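Long-range contact in EccC5 (Mycobacterium xenopi RIVM700367, PDB 7B9F), which is the FtsK/SpoIIIE-family ATPase component of the mycobacterial ESX-5 type VII secretion system and probably powers protein export across the inner membrane: residues C[129-137]-C[159-167]. Sequence-based numbering, arbitrary orientation.
Sequences YRWFHPAPT and NFGVVRVGV
Arg-164 and His-133 bury the most surface where the chain leaving helix 97-132 meets strand 162-170. The first torsion of Arg-164 sets CG anti to the backbone N (chi1 177°), and the chain runs on extended to NE, which carries the guanidinium off the strand and along the backbone of 133-136. There Ala-135 CA and Pro-136 CD lie over one face of the guanidinium, with Ala-135 CA 3.6 Å from Arg-164 CZ, while His-133 O meets its edge in plane. The bond from Arg-164 NH1 to His-133 O is weak, 3.4 Å long; the firmer polar partner of this arginine is Asp-398, which forms a salt bridge with NE. Closer to the strand, Arg-164 CB packs against His-133 CB at 4.1 Å.

His-133, the first residue after the helix to leave helical geometry, has its ring beside Asn-159 and Val-162. His-133 NE2 donates to Asn-159 OD1 at 3.0 Å, reaching the oxygen from above the carbonyl plane, with ring and amide planes 73° apart. Val-162 O lies at the edge of the imidazole, 3.5 Å from His-133 CE1, and Val-162 CG1 touches the same ring. The other branch of the Asn-159 amide, ND2, comes within 3.6 Å of Phe-132 CD2, so this side chain spans the last helical turn and the imidazole beyond it.

The contact joins the end of helix 97-132 and the loop that follows it to strand 162-170, next to the outermost strand of the mixed sheet within this chain. Met-212 of that adjacent antiparallel strand, 209-214, also touches His-133 and Val-162, whereas Val-163, directed away from 129-137, packs on Ile-237 and Leu-241 of helix 227-244.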
# COMPACT_ATOMS: atom_id res chain seq x y z
N TYR C 129 -8.53 30.72 -3.64
CA TYR C 129 -9.85 30.33 -4.14
C TYR C 129 -10.48 29.24 -3.29
O TYR C 129 -11.67 29.32 -2.97
CB TYR C 129 -9.78 29.89 -5.59
CG TYR C 129 -9.71 31.04 -6.55
CD1 TYR C 129 -10.02 32.31 -6.14
CD2 TYR C 129 -9.34 30.84 -7.87
CE1 TYR C 129 -9.97 33.36 -7.01
CE2 TYR C 129 -9.29 31.89 -8.74
CZ TYR C 129 -9.60 33.15 -8.31
OH TYR C 129 -9.54 34.21 -9.17
N ARG C 130 -9.72 28.23 -2.90
CA ARG C 130 -10.36 27.16 -2.15
C ARG C 130 -10.58 27.54 -0.69
O ARG C 130 -11.35 26.88 -0.00
CB ARG C 130 -9.56 25.88 -2.26
CG ARG C 130 -9.63 25.37 -3.66
CD ARG C 130 -9.11 23.97 -3.80
NE ARG C 130 -9.65 23.41 -5.02
CZ ARG C 130 -8.99 23.40 -6.16
NH1 ARG C 130 -7.76 23.88 -6.22
NH2 ARG C 130 -9.55 22.90 -7.25
N TRP C 131 -9.93 28.60 -0.21
CA TRP C 131 -10.42 29.25 0.99
C TRP C 131 -11.79 29.84 0.74
O TRP C 131 -12.71 29.65 1.54
CB TRP C 131 -9.45 30.34 1.43
CG TRP C 131 -9.87 31.09 2.64
CD1 TRP C 131 -10.62 32.22 2.68
CD2 TRP C 131 -9.58 30.75 4.00
NE1 TRP C 131 -10.81 32.62 3.98
CE2 TRP C 131 -10.18 31.73 4.81
CE3 TRP C 131 -8.86 29.73 4.61
CZ2 TRP C 131 -10.09 31.71 6.19
CZ3 TRP C 131 -8.78 29.70 5.97
CH2 TRP C 131 -9.38 30.69 6.75
N PHE C 132 -11.94 30.54 -0.37
CA PHE C 132 -13.16 31.31 -0.54
C PHE C 132 -14.30 30.48 -1.12
O PHE C 132 -15.46 30.86 -0.97
CB PHE C 132 -12.85 32.53 -1.40
CG PHE C 132 -12.20 33.64 -0.64
CD1 PHE C 132 -10.84 33.66 -0.45
CD2 PHE C 132 -12.93 34.64 -0.10
CE1 PHE C 132 -10.24 34.67 0.26
CE2 PHE C 132 -12.33 35.65 0.61
CZ PHE C 132 -10.98 35.67 0.78
N HIS C 133 -13.99 29.37 -1.78
CA HIS C 133 -14.99 28.55 -2.46
C HIS C 133 -14.69 27.07 -2.29
O HIS C 133 -14.00 26.46 -3.11
CB HIS C 133 -15.04 28.88 -3.95
CG HIS C 133 -15.45 30.29 -4.24
ND1 HIS C 133 -16.69 30.77 -3.90
CD2 HIS C 133 -14.79 31.31 -4.82
CE1 HIS C 133 -16.78 32.03 -4.27
NE2 HIS C 133 -15.64 32.39 -4.83
N PRO C 134 -15.20 26.45 -1.24
CA PRO C 134 -14.90 25.05 -0.98
C PRO C 134 -15.68 24.14 -1.91
O PRO C 134 -16.59 24.57 -2.62
CB PRO C 134 -15.33 24.84 0.47
CG PRO C 134 -15.60 26.21 1.00
CD PRO C 134 -16.02 27.02 -0.17
N ALA C 135 -15.32 22.87 -1.91
CA ALA C 135 -16.09 21.87 -2.62
C ALA C 135 -17.46 21.71 -1.96
O ALA C 135 -17.58 21.86 -0.75
CB ALA C 135 -15.36 20.53 -2.63
N PRO C 136 -18.51 21.43 -2.74
CA PRO C 136 -19.85 21.34 -2.16
C PRO C 136 -19.99 20.22 -1.16
O PRO C 136 -20.83 20.30 -0.26
CB PRO C 136 -20.74 21.10 -3.38
CG PRO C 136 -19.96 21.57 -4.52
CD PRO C 136 -18.54 21.28 -4.20
N THR C 137 -19.20 19.16 -1.31
CA THR C 137 -19.22 18.06 -0.36
C THR C 137 -18.76 18.50 1.02
O THR C 137 -19.38 18.15 2.03
CB THR C 137 -18.34 16.94 -0.90
OG1 THR C 137 -18.99 16.32 -2.02
CG2 THR C 137 -18.09 15.91 0.14
N ASN C 159 -16.26 38.88 -3.59
CA ASN C 159 -16.89 37.57 -3.64
C ASN C 159 -18.31 37.52 -3.11
O ASN C 159 -18.79 36.41 -2.85
CB ASN C 159 -16.07 36.53 -2.88
CG ASN C 159 -14.87 36.07 -3.64
OD1 ASN C 159 -14.98 35.36 -4.63
ND2 ASN C 159 -13.69 36.44 -3.15
N PHE C 160 -18.98 38.65 -2.89
CA PHE C 160 -20.35 38.60 -2.37
C PHE C 160 -21.31 37.92 -3.32
O PHE C 160 -22.16 37.14 -2.88
CB PHE C 160 -20.89 39.99 -2.07
CG PHE C 160 -22.30 39.97 -1.57
CD1 PHE C 160 -22.58 39.59 -0.28
CD2 PHE C 160 -23.35 40.31 -2.40
CE1 PHE C 160 -23.87 39.56 0.17
CE2 PHE C 160 -24.64 40.28 -1.95
CZ PHE C 160 -24.90 39.90 -0.66
N GLY C 161 -21.24 38.21 -4.60
CA GLY C 161 -22.28 37.65 -5.43
C GLY C 161 -21.97 36.32 -6.03
O GLY C 161 -22.87 35.68 -6.57
N VAL C 162 -20.74 35.86 -5.93
CA VAL C 162 -20.22 34.86 -6.84
C VAL C 162 -20.18 33.52 -6.13
O VAL C 162 -19.92 33.45 -4.93
CB VAL C 162 -18.84 35.29 -7.37
CG1 VAL C 162 -17.80 35.29 -6.29
CG2 VAL C 162 -18.45 34.47 -8.51
N VAL C 163 -20.55 32.46 -6.85
CA VAL C 163 -20.65 31.13 -6.27
C VAL C 163 -19.94 30.12 -7.16
O VAL C 163 -19.82 30.30 -8.37
CB VAL C 163 -22.12 30.69 -6.04
CG1 VAL C 163 -22.85 31.75 -5.28
CG2 VAL C 163 -22.81 30.45 -7.35
N ARG C 164 -19.46 29.06 -6.54
CA ARG C 164 -18.73 28.03 -7.25
C ARG C 164 -19.70 27.15 -8.02
O ARG C 164 -20.78 26.83 -7.54
CB ARG C 164 -17.93 27.18 -6.27
CG ARG C 164 -17.19 26.02 -6.90
CD ARG C 164 -16.48 25.22 -5.86
NE ARG C 164 -16.16 23.89 -6.34
CZ ARG C 164 -15.14 23.18 -5.89
NH1 ARG C 164 -14.36 23.68 -4.95
NH2 ARG C 164 -14.90 21.98 -6.38
N VAL C 165 -19.31 26.77 -9.23
CA VAL C 165 -20.10 25.86 -10.04
C VAL C 165 -19.33 24.62 -10.44
O VAL C 165 -19.95 23.58 -10.71
CB VAL C 165 -20.66 26.59 -11.28
CG1 VAL C 165 -19.56 26.91 -12.26
CG2 VAL C 165 -21.78 25.82 -11.94
N GLY C 166 -18.01 24.64 -10.42
CA GLY C 166 -17.25 23.46 -10.79
C GLY C 166 -15.77 23.75 -10.69
O GLY C 166 -15.35 24.66 -9.99
N VAL C 167 -14.98 22.96 -11.41
CA VAL C 167 -13.54 23.16 -11.48
C VAL C 167 -13.12 23.25 -12.94
O VAL C 167 -13.75 22.67 -13.82
CB VAL C 167 -12.76 22.04 -10.77
CG1 VAL C 167 -13.07 22.05 -9.30
CG2 VAL C 167 -13.13 20.70 -11.34